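Local coordinates for protein Rab GDP-dissociation inhibitor (Saccharomyces cerevisiae, PDB 3CPI) that inhibits GDP release from Rab GTPases, is essential for yeast secretion and extracts a GDP-bound Rab from vacuolar membranes, at residues V108-V113 with L233-G238; A346-A351 with L361-T366; V118-K123 with Q334-R339. All coordinates share one frame; numbering follows the deposited sequence.

Contact 1: residues V108-V113 with L233-G238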
ATOM      1  N   VAL A 108      14.036  -8.971   4.934  1.00 38.02           N
ATOM      2  CA  VAL A 108      13.529  -8.083   3.895  1.00 37.66           C
ATOM      3  C   VAL A 108      14.339  -6.800   3.907  1.00 37.41           C
ATOM      4  O   VAL A 108      14.528  -6.182   4.957  1.00 37.27           O
ATOM      5  CB  VAL A 108      12.021  -7.768   4.110  1.00 37.79           C
ATOM      6  CG1 VAL A 108      11.477  -6.909   2.973  1.00 37.60           C
ATOM      7  CG2 VAL A 108      11.211  -9.060   4.245  1.00 37.02           C
ATOM      8  N   ASP A 109      14.814  -6.413   2.731  1.00 37.33           N
ATOM      9  CA  ASP A 109      15.657  -5.234   2.594  1.00 37.51           C
ATOM     10  C   ASP A 109      14.941  -4.119   1.838  1.00 37.06           C
ATOM     11  O   ASP A 109      14.814  -4.161   0.614  1.00 36.69           O
ATOM     12  CB  ASP A 109      16.971  -5.603   1.895  1.00 37.78           C
ATOM     13  CG  ASP A 109      18.015  -4.518   2.009  1.00 38.67           C
ATOM     14  OD1 ASP A 109      18.936  -4.504   1.170  1.00 40.42           O
ATOM     15  OD2 ASP A 109      17.920  -3.679   2.930  1.00 40.00           O
ATOM     16  N   PHE A 110      14.475  -3.124   2.588  1.00 36.94           N
ATOM     17  CA  PHE A 110      13.756  -1.995   2.008  1.00 36.62           C
ATOM     18  C   PHE A 110      14.722  -0.975   1.439  1.00 36.71           C
ATOM     19  O   PHE A 110      15.592  -0.467   2.151  1.00 36.93           O
ATOM     20  CB  PHE A 110      12.821  -1.354   3.036  1.00 36.39           C
ATOM     21  CG  PHE A 110      11.556  -2.136   3.267  1.00 36.01           C
ATOM     22  CD1 PHE A 110      10.445  -1.941   2.447  1.00 35.32           C
ATOM     23  CD2 PHE A 110      11.478  -3.074   4.291  1.00 35.52           C
ATOM     24  CE1 PHE A 110       9.275  -2.662   2.648  1.00 35.73           C
ATOM     25  CE2 PHE A 110      10.309  -3.809   4.505  1.00 36.31           C
ATOM     26  CZ  PHE A 110       9.205  -3.607   3.682  1.00 36.49           C
ATOM     27  N   LYS A 111      14.573  -0.699   0.147  1.00 36.46           N
ATOM     28  CA  LYS A 111      15.391   0.301  -0.526  1.00 36.64           C
ATOM     29  C   LYS A 111      14.543   1.512  -0.923  1.00 35.86           C
ATOM     30  O   LYS A 111      13.372   1.374  -1.307  1.00 35.64           O
ATOM     31  CB  LYS A 111      16.109  -0.292  -1.752  1.00 36.39           C
ATOM     32  CG  LYS A 111      16.931   0.743  -2.555  1.00 37.90           C
ATOM     33  CD  LYS A 111      17.344   0.229  -3.931  1.00 38.23           C
ATOM     34  CE  LYS A 111      18.009   1.315  -4.754  1.00 41.34           C
ATOM     35  NZ  LYS A 111      17.020   2.309  -5.291  1.00 42.64           N
ATOM     36  N   GLN A 112      15.161   2.686  -0.808  1.00 35.05           N
ATOM     37  CA  GLN A 112      14.579   3.959  -1.201  1.00 34.53           C
ATOM     38  C   GLN A 112      14.004   3.962  -2.611  1.00 33.29           C
ATOM     39  O   GLN A 112      14.623   3.469  -3.549  1.00 33.01           O
ATOM     40  CB  GLN A 112      15.632   5.067  -1.106  1.00 34.97           C
ATOM     41  CG  GLN A 112      15.358   6.119  -0.051  1.00 37.37           C
ATOM     42  CD  GLN A 112      15.818   7.523  -0.476  1.00 40.39           C
ATOM     43  OE1 GLN A 112      15.157   8.524  -0.171  1.00 41.92           O
ATOM     44  NE2 GLN A 112      16.950   7.598  -1.175  1.00 40.69           N
ATOM     45  N   VAL A 113      12.806   4.522  -2.737  1.00 32.14           N
ATOM     46  CA  VAL A 113      12.228   4.863  -4.025  1.00 30.76           C
ATOM     47  C   VAL A 113      12.812   6.222  -4.417  1.00 30.40           C
ATOM     48  O   VAL A 113      12.941   7.120  -3.578  1.00 30.15           O
ATOM     49  CB  VAL A 113      10.675   4.874  -3.945  1.00 30.91           C
ATOM     50  CG1 VAL A 113      10.042   5.662  -5.091  1.00 29.23           C
ATOM     51  CG2 VAL A 113      10.152   3.445  -3.909  1.00 30.26           C
ATOM     52  N   LEU A 233       9.662   3.677   0.589  1.00 29.60           N
ATOM     53  CA  LEU A 233      10.528   2.505   0.519  1.00 29.91           C
ATOM     54  C   LEU A 233       9.860   1.337  -0.219  1.00 30.42           C
ATOM     55  O   LEU A 233       8.628   1.225  -0.275  1.00 30.42           O
ATOM     56  CB  LEU A 233      10.967   2.076   1.925  1.00 29.50           C
ATOM     57  CG  LEU A 233      11.771   3.078   2.770  1.00 29.15           C
ATOM     58  CD1 LEU A 233      11.785   2.650   4.226  1.00 27.00           C
ATOM     59  CD2 LEU A 233      13.201   3.233   2.258  1.00 29.02           C
ATOM     60  N   TYR A 234      10.690   0.466  -0.780  1.00 30.85           N
ATOM     61  CA  TYR A 234      10.227  -0.702  -1.498  1.00 31.07           C
ATOM     62  C   TYR A 234      11.279  -1.804  -1.347  1.00 31.56           C
ATOM     63  O   TYR A 234      12.481  -1.524  -1.461  1.00 31.55           O
ATOM     64  CB  TYR A 234       9.996  -0.353  -2.963  1.00 30.91           C
ATOM     65  CG  TYR A 234       9.314  -1.439  -3.765  1.00 31.04           C
ATOM     66  CD1 TYR A 234       7.964  -1.736  -3.572  1.00 30.89           C
ATOM     67  CD2 TYR A 234      10.017  -2.157  -4.732  1.00 30.44           C
ATOM     68  CE1 TYR A 234       7.330  -2.734  -4.322  1.00 31.41           C
ATOM     69  CE2 TYR A 234       9.400  -3.150  -5.483  1.00 30.84           C
ATOM     70  CZ  TYR A 234       8.057  -3.434  -5.274  1.00 31.70           C
ATOM     71  OH  TYR A 234       7.448  -4.411  -6.027  1.00 31.39           O
ATOM     72  N   PRO A 235      10.840  -3.050  -1.062  1.00 31.90           N
ATOM     73  CA  PRO A 235      11.804  -4.112  -0.776  1.00 32.39           C
ATOM     74  C   PRO A 235      12.553  -4.552  -2.017  1.00 32.82           C
ATOM     75  O   PRO A 235      11.991  -4.567  -3.113  1.00 32.98           O
ATOM     76  CB  PRO A 235      10.932  -5.272  -0.259  1.00 32.15           C
ATOM     77  CG  PRO A 235       9.579  -4.700  -0.020  1.00 32.24           C
ATOM     78  CD  PRO A 235       9.455  -3.543  -0.969  1.00 31.89           C
ATOM     79  N   MET A 236      13.822  -4.895  -1.847  1.00 33.72           N
ATOM     80  CA  MET A 236      14.568  -5.552  -2.911  1.00 34.88           C
ATOM     81  C   MET A 236      13.857  -6.860  -3.247  1.00 34.84           C
ATOM     82  O   MET A 236      13.445  -7.588  -2.343  1.00 34.63           O
ATOM     83  CB  MET A 236      16.009  -5.816  -2.466  1.00 35.32           C
ATOM     84  CG  MET A 236      16.864  -4.555  -2.344  1.00 37.75           C
ATOM     85  SD  MET A 236      16.993  -3.581  -3.878  1.00 44.38           S
ATOM     86  CE  MET A 236      17.822  -4.745  -4.957  1.00 42.61           C
ATOM     87  N   TYR A 237      13.702  -7.136  -4.543  1.00 35.32           N
ATOM     88  CA  TYR A 237      12.943  -8.297  -5.048  1.00 35.88           C
ATOM     89  C   TYR A 237      11.415  -8.136  -4.898  1.00 35.94           C
ATOM     90  O   TYR A 237      10.645  -9.026  -5.295  1.00 35.59           O
ATOM     91  CB  TYR A 237      13.418  -9.625  -4.416  1.00 36.60           C
ATOM     92  CG  TYR A 237      14.912  -9.900  -4.524  1.00 37.29           C
ATOM     93  CD1 TYR A 237      15.475 -10.363  -5.717  1.00 38.18           C
ATOM     94  CD2 TYR A 237      15.755  -9.717  -3.430  1.00 38.05           C
ATOM     95  CE1 TYR A 237      16.848 -10.621  -5.818  1.00 38.54           C
ATOM     96  CE2 TYR A 237      17.126  -9.973  -3.519  1.00 38.88           C
ATOM     97  CZ  TYR A 237      17.661 -10.423  -4.717  1.00 38.38           C
ATOM     98  OH  TYR A 237      19.013 -10.679  -4.807  1.00 39.31           O
ATOM     99  N   GLY A 238      10.983  -7.004  -4.334  1.00 35.65           N
ATOM    100  CA  GLY A 238       9.560  -6.672  -4.251  1.00 35.48           C
ATOM    101  C   GLY A 238       8.840  -7.270  -3.059  1.00 35.16           C
ATOM    102  O   GLY A 238       9.456  -7.919  -2.212  1.00 35.19           O
TER
HETATM  103  O   HOH W   1      14.121  -7.782   0.374  1.00 35.43           O

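Contact 2: residues A346-A351 with L361-T366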
ATOM      1  N   ALA A 346       2.718   3.419  -9.428  1.00 26.07           N
ATOM      2  CA  ALA A 346       3.985   2.990  -8.841  1.00 26.94           C
ATOM      3  C   ALA A 346       4.947   2.564  -9.943  1.00 27.67           C
ATOM      4  O   ALA A 346       4.572   1.827 -10.856  1.00 27.96           O
ATOM      5  CB  ALA A 346       3.767   1.861  -7.839  1.00 26.76           C
ATOM      6  N   ILE A 347       6.182   3.046  -9.866  1.00 28.50           N
ATOM      7  CA  ILE A 347       7.188   2.743 -10.876  1.00 29.20           C
ATOM      8  C   ILE A 347       8.410   2.138 -10.210  1.00 29.98           C
ATOM      9  O   ILE A 347       9.014   2.743  -9.326  1.00 30.33           O
ATOM     10  CB  ILE A 347       7.572   3.995 -11.702  1.00 29.23           C
ATOM     11  CG1 ILE A 347       6.417   4.373 -12.622  1.00 28.82           C
ATOM     12  CG2 ILE A 347       8.845   3.747 -12.527  1.00 28.70           C
ATOM     13  CD1 ILE A 347       6.223   5.841 -12.790  1.00 30.02           C
ATOM     14  N   VAL A 348       8.745   0.924 -10.617  1.00 30.76           N
ATOM     15  CA  VAL A 348       9.921   0.241 -10.100  1.00 31.96           C
ATOM     16  C   VAL A 348      10.715  -0.362 -11.258  1.00 32.79           C
ATOM     17  O   VAL A 348      10.203  -0.474 -12.375  1.00 33.01           O
ATOM     18  CB  VAL A 348       9.558  -0.830  -9.022  1.00 31.94           C
ATOM     19  CG1 VAL A 348       9.365  -0.170  -7.673  1.00 31.57           C
ATOM     20  CG2 VAL A 348       8.313  -1.646  -9.423  1.00 31.61           C
ATOM     21  N   SER A 349      11.970  -0.727 -11.005  1.00 33.89           N
ATOM     22  CA  SER A 349      12.816  -1.268 -12.069  1.00 34.49           C
ATOM     23  C   SER A 349      13.859  -2.245 -11.540  1.00 35.27           C
ATOM     24  O   SER A 349      13.682  -2.837 -10.464  1.00 35.17           O
ATOM     25  CB  SER A 349      13.476  -0.139 -12.865  1.00 34.30           C
ATOM     26  OG  SER A 349      14.441   0.543 -12.087  1.00 34.39           O
ATOM     27  N   ASP A 350      14.938  -2.413 -12.307  1.00 36.08           N
ATOM     28  CA  ASP A 350      15.964  -3.403 -12.000  1.00 36.96           C
ATOM     29  C   ASP A 350      16.750  -3.011 -10.753  1.00 36.56           C
ATOM     30  O   ASP A 350      17.381  -3.859 -10.115  1.00 36.75           O
ATOM     31  CB  ASP A 350      16.868  -3.671 -13.222  1.00 37.81           C
ATOM     32  CG  ASP A 350      18.109  -2.781 -13.265  1.00 40.73           C
ATOM     33  OD1 ASP A 350      19.225  -3.329 -13.111  1.00 44.21           O
ATOM     34  OD2 ASP A 350      17.984  -1.548 -13.460  1.00 43.80           O
ATOM     35  N   ALA A 351      16.669  -1.733 -10.392  1.00 36.15           N
ATOM     36  CA  ALA A 351      17.270  -1.225  -9.154  1.00 35.81           C
ATOM     37  C   ALA A 351      16.680  -1.896  -7.905  1.00 35.51           C
ATOM     38  O   ALA A 351      17.360  -2.026  -6.886  1.00 35.68           O
ATOM     39  CB  ALA A 351      17.125   0.284  -9.073  1.00 35.55           C
ATOM     40  N   LEU A 361       8.766  -1.356 -14.602  1.00 35.43           N
ATOM     41  CA  LEU A 361       7.372  -1.681 -14.329  1.00 34.02           C
ATOM     42  C   LEU A 361       6.649  -0.424 -13.877  1.00 33.07           C
ATOM     43  O   LEU A 361       7.070   0.236 -12.932  1.00 33.15           O
ATOM     44  CB  LEU A 361       7.246  -2.782 -13.268  1.00 33.86           C
ATOM     45  CG  LEU A 361       7.751  -4.187 -13.603  1.00 33.15           C
ATOM     46  CD1 LEU A 361       7.853  -5.031 -12.339  1.00 32.48           C
ATOM     47  CD2 LEU A 361       6.878  -4.866 -14.649  1.00 32.57           C
ATOM     48  N   ALA A 362       5.576  -0.090 -14.578  1.00 31.93           N
ATOM     49  CA  ALA A 362       4.734   1.039 -14.221  1.00 31.26           C
ATOM     50  C   ALA A 362       3.334   0.515 -13.978  1.00 30.63           C
ATOM     51  O   ALA A 362       2.665   0.081 -14.912  1.00 30.52           O
ATOM     52  CB  ALA A 362       4.731   2.074 -15.331  1.00 31.30           C
ATOM     53  N   ILE A 363       2.906   0.537 -12.718  1.00 29.60           N
ATOM     54  CA  ILE A 363       1.613  -0.024 -12.340  1.00 28.66           C
ATOM     55  C   ILE A 363       0.612   1.081 -12.012  1.00 28.11           C
ATOM     56  O   ILE A 363       0.816   1.871 -11.093  1.00 28.08           O
ATOM     57  CB  ILE A 363       1.752  -1.022 -11.160  1.00 28.71           C
ATOM     58  CG1 ILE A 363       2.822  -2.085 -11.462  1.00 28.87           C
ATOM     59  CG2 ILE A 363       0.416  -1.703 -10.844  1.00 28.46           C
ATOM     60  CD1 ILE A 363       4.228  -1.751 -10.956  1.00 27.54           C
ATOM     61  N   ILE A 364      -0.476   1.126 -12.771  1.00 27.58           N
ATOM     62  CA  ILE A 364      -1.485   2.169 -12.620  1.00 26.77           C
ATOM     63  C   ILE A 364      -2.724   1.593 -11.957  1.00 26.88           C
ATOM     64  O   ILE A 364      -3.164   0.494 -12.299  1.00 27.30           O
ATOM     65  CB  ILE A 364      -1.845   2.807 -13.982  1.00 26.82           C
ATOM     66  CG1 ILE A 364      -0.591   3.373 -14.657  1.00 25.65           C
ATOM     67  CG2 ILE A 364      -2.918   3.890 -13.824  1.00 25.85           C
ATOM     68  CD1 ILE A 364      -0.728   3.524 -16.149  1.00 25.22           C
ATOM     69  N   SER A 365      -3.280   2.341 -11.006  1.00 26.68           N
ATOM     70  CA  SER A 365      -4.464   1.905 -10.268  1.00 26.20           C
ATOM     71  C   SER A 365      -5.391   3.056  -9.883  1.00 26.19           C
ATOM     72  O   SER A 365      -4.940   4.155  -9.531  1.00 26.39           O
ATOM     73  CB  SER A 365      -4.054   1.129  -9.018  1.00 26.10           C
ATOM     74  OG  SER A 365      -3.187   1.907  -8.224  1.00 25.38           O
ATOM     75  N   THR A 366      -6.692   2.786  -9.954  1.00 25.97           N
ATOM     76  CA  THR A 366      -7.721   3.723  -9.512  1.00 25.81           C
ATOM     77  C   THR A 366      -9.043   3.010  -9.247  1.00 26.07           C
ATOM     78  O   THR A 366      -9.261   1.893  -9.725  1.00 25.81           O
ATOM     79  CB  THR A 366      -7.944   4.872 -10.526  1.00 25.72           C
ATOM     80  OG1 THR A 366      -8.637   5.944  -9.878  1.00 25.43           O
ATOM     81  CG2 THR A 366      -8.754   4.403 -11.754  1.00 25.83           C
TER

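Contact 3: residues V118-K123 with Q334-R339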
ATOM      1  N   VAL A 118       3.751  14.550  -8.668  1.00 25.05           N
ATOM      2  CA  VAL A 118       2.336  14.890  -8.721  1.00 25.37           C
ATOM      3  C   VAL A 118       1.988  15.391 -10.118  1.00 26.11           C
ATOM      4  O   VAL A 118       2.786  16.049 -10.777  1.00 26.22           O
ATOM      5  CB  VAL A 118       1.919  15.921  -7.593  1.00 24.98           C
ATOM      6  CG1 VAL A 118       2.597  17.260  -7.779  1.00 24.00           C
ATOM      7  CG2 VAL A 118       0.404  16.086  -7.522  1.00 23.45           C
ATOM      8  N   PHE A 119       0.782  15.063 -10.553  1.00 27.24           N
ATOM      9  CA  PHE A 119       0.278  15.435 -11.855  1.00 28.17           C
ATOM     10  C   PHE A 119      -0.453  16.783 -11.779  1.00 29.11           C
ATOM     11  O   PHE A 119      -1.259  17.023 -10.873  1.00 28.93           O
ATOM     12  CB  PHE A 119      -0.645  14.315 -12.335  1.00 27.94           C
ATOM     13  CG  PHE A 119      -1.321  14.577 -13.644  1.00 27.93           C
ATOM     14  CD1 PHE A 119      -0.786  14.073 -14.829  1.00 28.38           C
ATOM     15  CD2 PHE A 119      -2.514  15.283 -13.696  1.00 27.97           C
ATOM     16  CE1 PHE A 119      -1.418  14.286 -16.043  1.00 28.44           C
ATOM     17  CE2 PHE A 119      -3.153  15.516 -14.911  1.00 29.04           C
ATOM     18  CZ  PHE A 119      -2.608  15.008 -16.087  1.00 28.61           C
ATOM     19  N   LYS A 120      -0.154  17.660 -12.733  1.00 30.34           N
ATOM     20  CA  LYS A 120      -0.845  18.938 -12.866  1.00 31.70           C
ATOM     21  C   LYS A 120      -1.016  19.307 -14.341  1.00 32.82           C
ATOM     22  O   LYS A 120      -0.031  19.449 -15.075  1.00 32.86           O
ATOM     23  CB  LYS A 120      -0.107  20.055 -12.114  1.00 31.52           C
ATOM     24  CG  LYS A 120      -0.724  21.447 -12.294  1.00 31.63           C
ATOM     25  CD  LYS A 120      -0.042  22.480 -11.419  1.00 31.80           C
ATOM     26  CE  LYS A 120      -0.570  23.871 -11.690  1.00 33.39           C
ATOM     27  NZ  LYS A 120       0.179  24.897 -10.884  1.00 35.27           N
ATOM     28  N   GLN A 121      -2.275  19.442 -14.756  1.00 34.04           N
ATOM     29  CA  GLN A 121      -2.636  19.964 -16.077  1.00 35.69           C
ATOM     30  C   GLN A 121      -1.854  19.310 -17.222  1.00 35.61           C
ATOM     31  O   GLN A 121      -1.414  19.993 -18.141  1.00 36.27           O
ATOM     32  CB  GLN A 121      -2.484  21.501 -16.116  1.00 35.43           C
ATOM     33  CG  GLN A 121      -3.505  22.260 -15.271  1.00 36.52           C
ATOM     34  CD  GLN A 121      -3.180  23.747 -15.086  1.00 37.84           C
ATOM     35  OE1 GLN A 121      -2.220  24.278 -15.659  1.00 41.41           O
ATOM     36  NE2 GLN A 121      -3.988  24.427 -14.266  1.00 40.84           N
ATOM     37  N   GLY A 122      -1.675  17.992 -17.149  1.00 35.72           N
ATOM     38  CA  GLY A 122      -1.056  17.232 -18.233  1.00 35.50           C
ATOM     39  C   GLY A 122       0.384  16.794 -18.031  1.00 35.42           C
ATOM     40  O   GLY A 122       0.861  15.918 -18.746  1.00 35.36           O
ATOM     41  N   LYS A 123       1.084  17.410 -17.079  1.00 35.45           N
ATOM     42  CA  LYS A 123       2.468  17.039 -16.769  1.00 35.65           C
ATOM     43  C   LYS A 123       2.632  16.605 -15.317  1.00 35.26           C
ATOM     44  O   LYS A 123       1.742  16.828 -14.492  1.00 35.16           O
ATOM     45  CB  LYS A 123       3.433  18.187 -17.082  1.00 36.10           C
ATOM     46  CG  LYS A 123       3.611  18.469 -18.569  1.00 38.78           C
ATOM     47  CD  LYS A 123       4.927  19.191 -18.860  1.00 42.54           C
ATOM     48  CE  LYS A 123       5.024  19.606 -20.340  1.00 45.19           C
ATOM     49  NZ  LYS A 123       6.099  20.631 -20.594  1.00 46.62           N
ATOM     50  N   GLN A 334      -7.691  13.813  -8.276  1.00 28.01           N
ATOM     51  CA  GLN A 334      -8.938  13.584  -9.019  1.00 28.38           C
ATOM     52  C   GLN A 334      -9.451  14.774  -9.832  1.00 28.97           C
ATOM     53  O   GLN A 334      -9.938  14.594 -10.940  1.00 29.02           O
ATOM     54  CB  GLN A 334     -10.042  13.050  -8.089  1.00 27.99           C
ATOM     55  CG  GLN A 334     -10.473  14.003  -6.973  1.00 27.33           C
ATOM     56  CD  GLN A 334     -11.112  13.273  -5.803  1.00 27.92           C
ATOM     57  OE1 GLN A 334     -12.300  13.447  -5.518  1.00 27.19           O
ATOM     58  NE2 GLN A 334     -10.324  12.440  -5.122  1.00 27.05           N
ATOM     59  N   SER A 335      -9.341  15.984  -9.290  1.00 29.83           N
ATOM     60  CA  SER A 335      -9.915  17.153  -9.950  1.00 30.78           C
ATOM     61  C   SER A 335      -9.129  17.584 -11.199  1.00 30.85           C
ATOM     62  O   SER A 335      -9.594  18.415 -11.979  1.00 30.98           O
ATOM     63  CB  SER A 335     -10.037  18.313  -8.967  1.00 30.75           C
ATOM     64  OG  SER A 335      -8.794  18.968  -8.855  1.00 33.41           O
ATOM     65  N   GLN A 336      -7.941  17.012 -11.381  1.00 30.90           N
ATOM     66  CA  GLN A 336      -7.153  17.243 -12.582  1.00 30.99           C
ATOM     67  C   GLN A 336      -7.770  16.523 -13.790  1.00 31.21           C
ATOM     68  O   GLN A 336      -7.571  16.935 -14.941  1.00 31.18           O
ATOM     69  CB  GLN A 336      -5.698  16.817 -12.362  1.00 31.07           C
ATOM     70  CG  GLN A 336      -4.914  17.730 -11.411  1.00 31.11           C
ATOM     71  CD  GLN A 336      -4.714  19.145 -11.959  1.00 30.69           C
ATOM     72  OE1 GLN A 336      -4.480  19.334 -13.154  1.00 31.23           O
ATOM     73  NE2 GLN A 336      -4.796  20.140 -11.081  1.00 29.16           N
ATOM     74  N   LEU A 337      -8.534  15.467 -13.517  1.00 31.02           N
ATOM     75  CA  LEU A 337      -9.201  14.707 -14.569  1.00 31.06           C
ATOM     76  C   LEU A 337     -10.729  14.731 -14.452  1.00 30.95           C
ATOM     77  O   LEU A 337     -11.422  13.963 -15.120  1.00 31.32           O
ATOM     78  CB  LEU A 337      -8.665  13.266 -14.607  1.00 31.10           C
ATOM     79  CG  LEU A 337      -7.148  13.121 -14.827  1.00 31.06           C
ATOM     80  CD1 LEU A 337      -6.697  11.678 -14.648  1.00 29.77           C
ATOM     81  CD2 LEU A 337      -6.717  13.669 -16.199  1.00 30.87           C
ATOM     82  N   GLY A 338     -11.249  15.637 -13.629  1.00 30.72           N
ATOM     83  CA  GLY A 338     -12.682  15.700 -13.349  1.00 30.57           C
ATOM     84  C   GLY A 338     -13.237  14.411 -12.766  1.00 30.65           C
ATOM     85  O   GLY A 338     -14.375  14.029 -13.062  1.00 31.14           O
ATOM     86  N   ARG A 339     -12.432  13.738 -11.943  1.00 30.16           N
ATOM     87  CA  ARG A 339     -12.781  12.428 -11.377  1.00 29.64           C
ATOM     88  C   ARG A 339     -13.276  12.527  -9.934  1.00 29.81           C
ATOM     89  O   ARG A 339     -13.157  13.575  -9.284  1.00 29.69           O
ATOM     90  CB  ARG A 339     -11.561  11.498 -11.404  1.00 29.50           C
ATOM     91  CG  ARG A 339     -11.102  11.068 -12.786  1.00 29.62           C
ATOM     92  CD  ARG A 339      -9.922  10.095 -12.700  1.00 29.00           C
ATOM     93  NE  ARG A 339     -10.225   8.963 -11.824  1.00 26.95           N
ATOM     94  CZ  ARG A 339     -10.943   7.899 -12.178  1.00 25.70           C
ATOM     95  NH1 ARG A 339     -11.435   7.787 -13.411  1.00 23.94           N
ATOM     96  NH2 ARG A 339     -11.158   6.937 -11.295  1.00 24.28           N
TER

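Contact 1: residues V108-V113 with L233-G238
Three backbone hydrogen bonds tie Lys111 and Asp109 to Tyr234 and Met236 in an antiparallel pairing; Phe110 with Pro235 and Gln112 with Leu233 are the non-hydrogen-bonded pairs. Lys111 and Tyr234 bond reciprocally: Lys111 N donates to Tyr234 O over 2.8 Å, and Tyr234 N returns a bond to Lys111 O over 2.9 Å. One step past Pro235, Met236 N donates to Asp109 O at 2.8 Å in a nearly straight bond (169°). A water extends the ladder, accepting from Asp109 N and donating to Met236 O.

Apolar contacts gather round the proline. On the face shared by Phe110, Leu233 and Pro235, the Phe110 ring lies alongside Pro235, with CE1 only 3.4 Å from Pro235 CG; CG of the phenylalanine lies anti to the carbonyl carbon (chi1 -77°). Leu233 CD2 rests on the backbone of Gln112. Val108 CG1 meets the same proline at CB (3.7 Å). Met236 folds back at chi2 and chi3, bringing its SD within 3.8 Å of Lys111 CD, while Val113 CG2 packs on Tyr234 CB. Tyr234 OH is held by Asp83.

Lys111, bent at chi4, gives a hydrogen bond from NZ to Gln112 O and has a long, weak ion pair with Asp326. The pairing ends in a type II turn, Pro235 to Gly238, and brings together two regions that bind the Rab GTPase YPT1, 106-112 and 234-259.

Contact 2: residues A346-A351 with L361-T366
Ile347 and Ala362 face each other as a non-hydrogen-bonded pair, with Ile347 CG1 3.9 Å from Ala362 CB. The isoleucine's chi1 of -71° sets CG1 anti to the carbonyl carbon and directs this branch at the alanine methyl, whereas CG2 lies nearer Leu361 O. Beyond the pair, Ile347 packs on Leu328 and Ile330 of the neighbouring strand 328-332.

The opposite face carries Ala346, Val348, Leu361 and Ile363. Val348 and Leu361 approach at a slant: CG2 of the valine, wedged between its own backbone N and carbonyl carbon, comes within 4.1 Å of Leu361 CB. The same methyl lies diagonally across from Ile363, whose CD1 is 4.4 Å from Val348 CG2. Ile363 does not extend straight; a chi2 of 93° swings CD1 back over the partner strand, 3.6 Å from Ala346 O. Leu361 and Ile363 continue the packing onto Ile314 and Ile312 of strand 301-315.

These residues belong to a beta hairpin, strands 343-349 and 360-367, running antiparallel within a mixed sheet. Strand 328-332 borders the first arm and strand 301-315 the second, so both arms are interior strands.

Between the side chains the backbones form two reciprocal pairs of bonds. Ala346 and Ile363 exchange one pair, where Ile363 N reaches Ala346 O in an almost straight bond (174°). Val348 and Leu361 exchange the other; Val348 N donates to Leu361 O, and Leu361 N lies 2.8 Å from Val348 O. Leu361 O also receives a CA-H...O contact from Ile347 CA at 3.2 Å.

Contact 3: residues V118-K123 with Q334-R339
Gln336 reaches from a short 3-10 segment, residues 334-336, to the end of strand 110-120, where a type I' turn from Lys120 to Lys123 leads into strand 123-126 and makes a tight beta hairpin. Of all the residues here it has the most surface buried by the contact. Its chain bends at chi2, bringing the amide back against the turn, where OE1 accepts a hydrogen bond from Gln121 N over 2.7 Å. The bond is fairly straight at the hydrogen, but the donor approaches from above the carbonyl plane, 43° out of it. At the other end of the amide, NE2 donates to Glu191 of helix 187-197, so both ends of the group are held and its rotation is probably fixed.

Phe119 is the second main partner. CG stands anti to the backbone N (chi1 177°), and the ring meets Gln336 CB at its edge, close to the ring plane, 3.8 Å from CD2. The ring and the amide of Gln336 are turned 65° from each other. The aromatic group also packs on Ile124, Ile332 and Leu383.

Leu337 adds a smaller apolar contact from the next position along. Its backbone N and that of Arg339 both donate to Gln334 O, from opposite faces of the carbonyl, which ties up the loop; on the hairpin side, Leu337 CD2 lies 4.2 Å from Phe119 CE2.

How the contacts relate
Of the contact segments, those on strand 110-120 come first from the N terminus: its beginning takes part in contact 1 and its end in contact 3. Contact 1 closes a loop about half helical when strand 232-235 returns. Contact 3 closes later, at the loop after strand 328-332, so the two cross, their centres about 28 Å apart. Contact 2 follows both in series, a local hairpin closed across a short connection. All three contacts reach one mixed sheet. Contacts 1 and 2 touch through Tyr234 CD2 and Val348 CG1, 3.6 Å apart; contacts 2 and 3 meet where Thr366 OG1 lies 3.1 Å from Arg339 NH2.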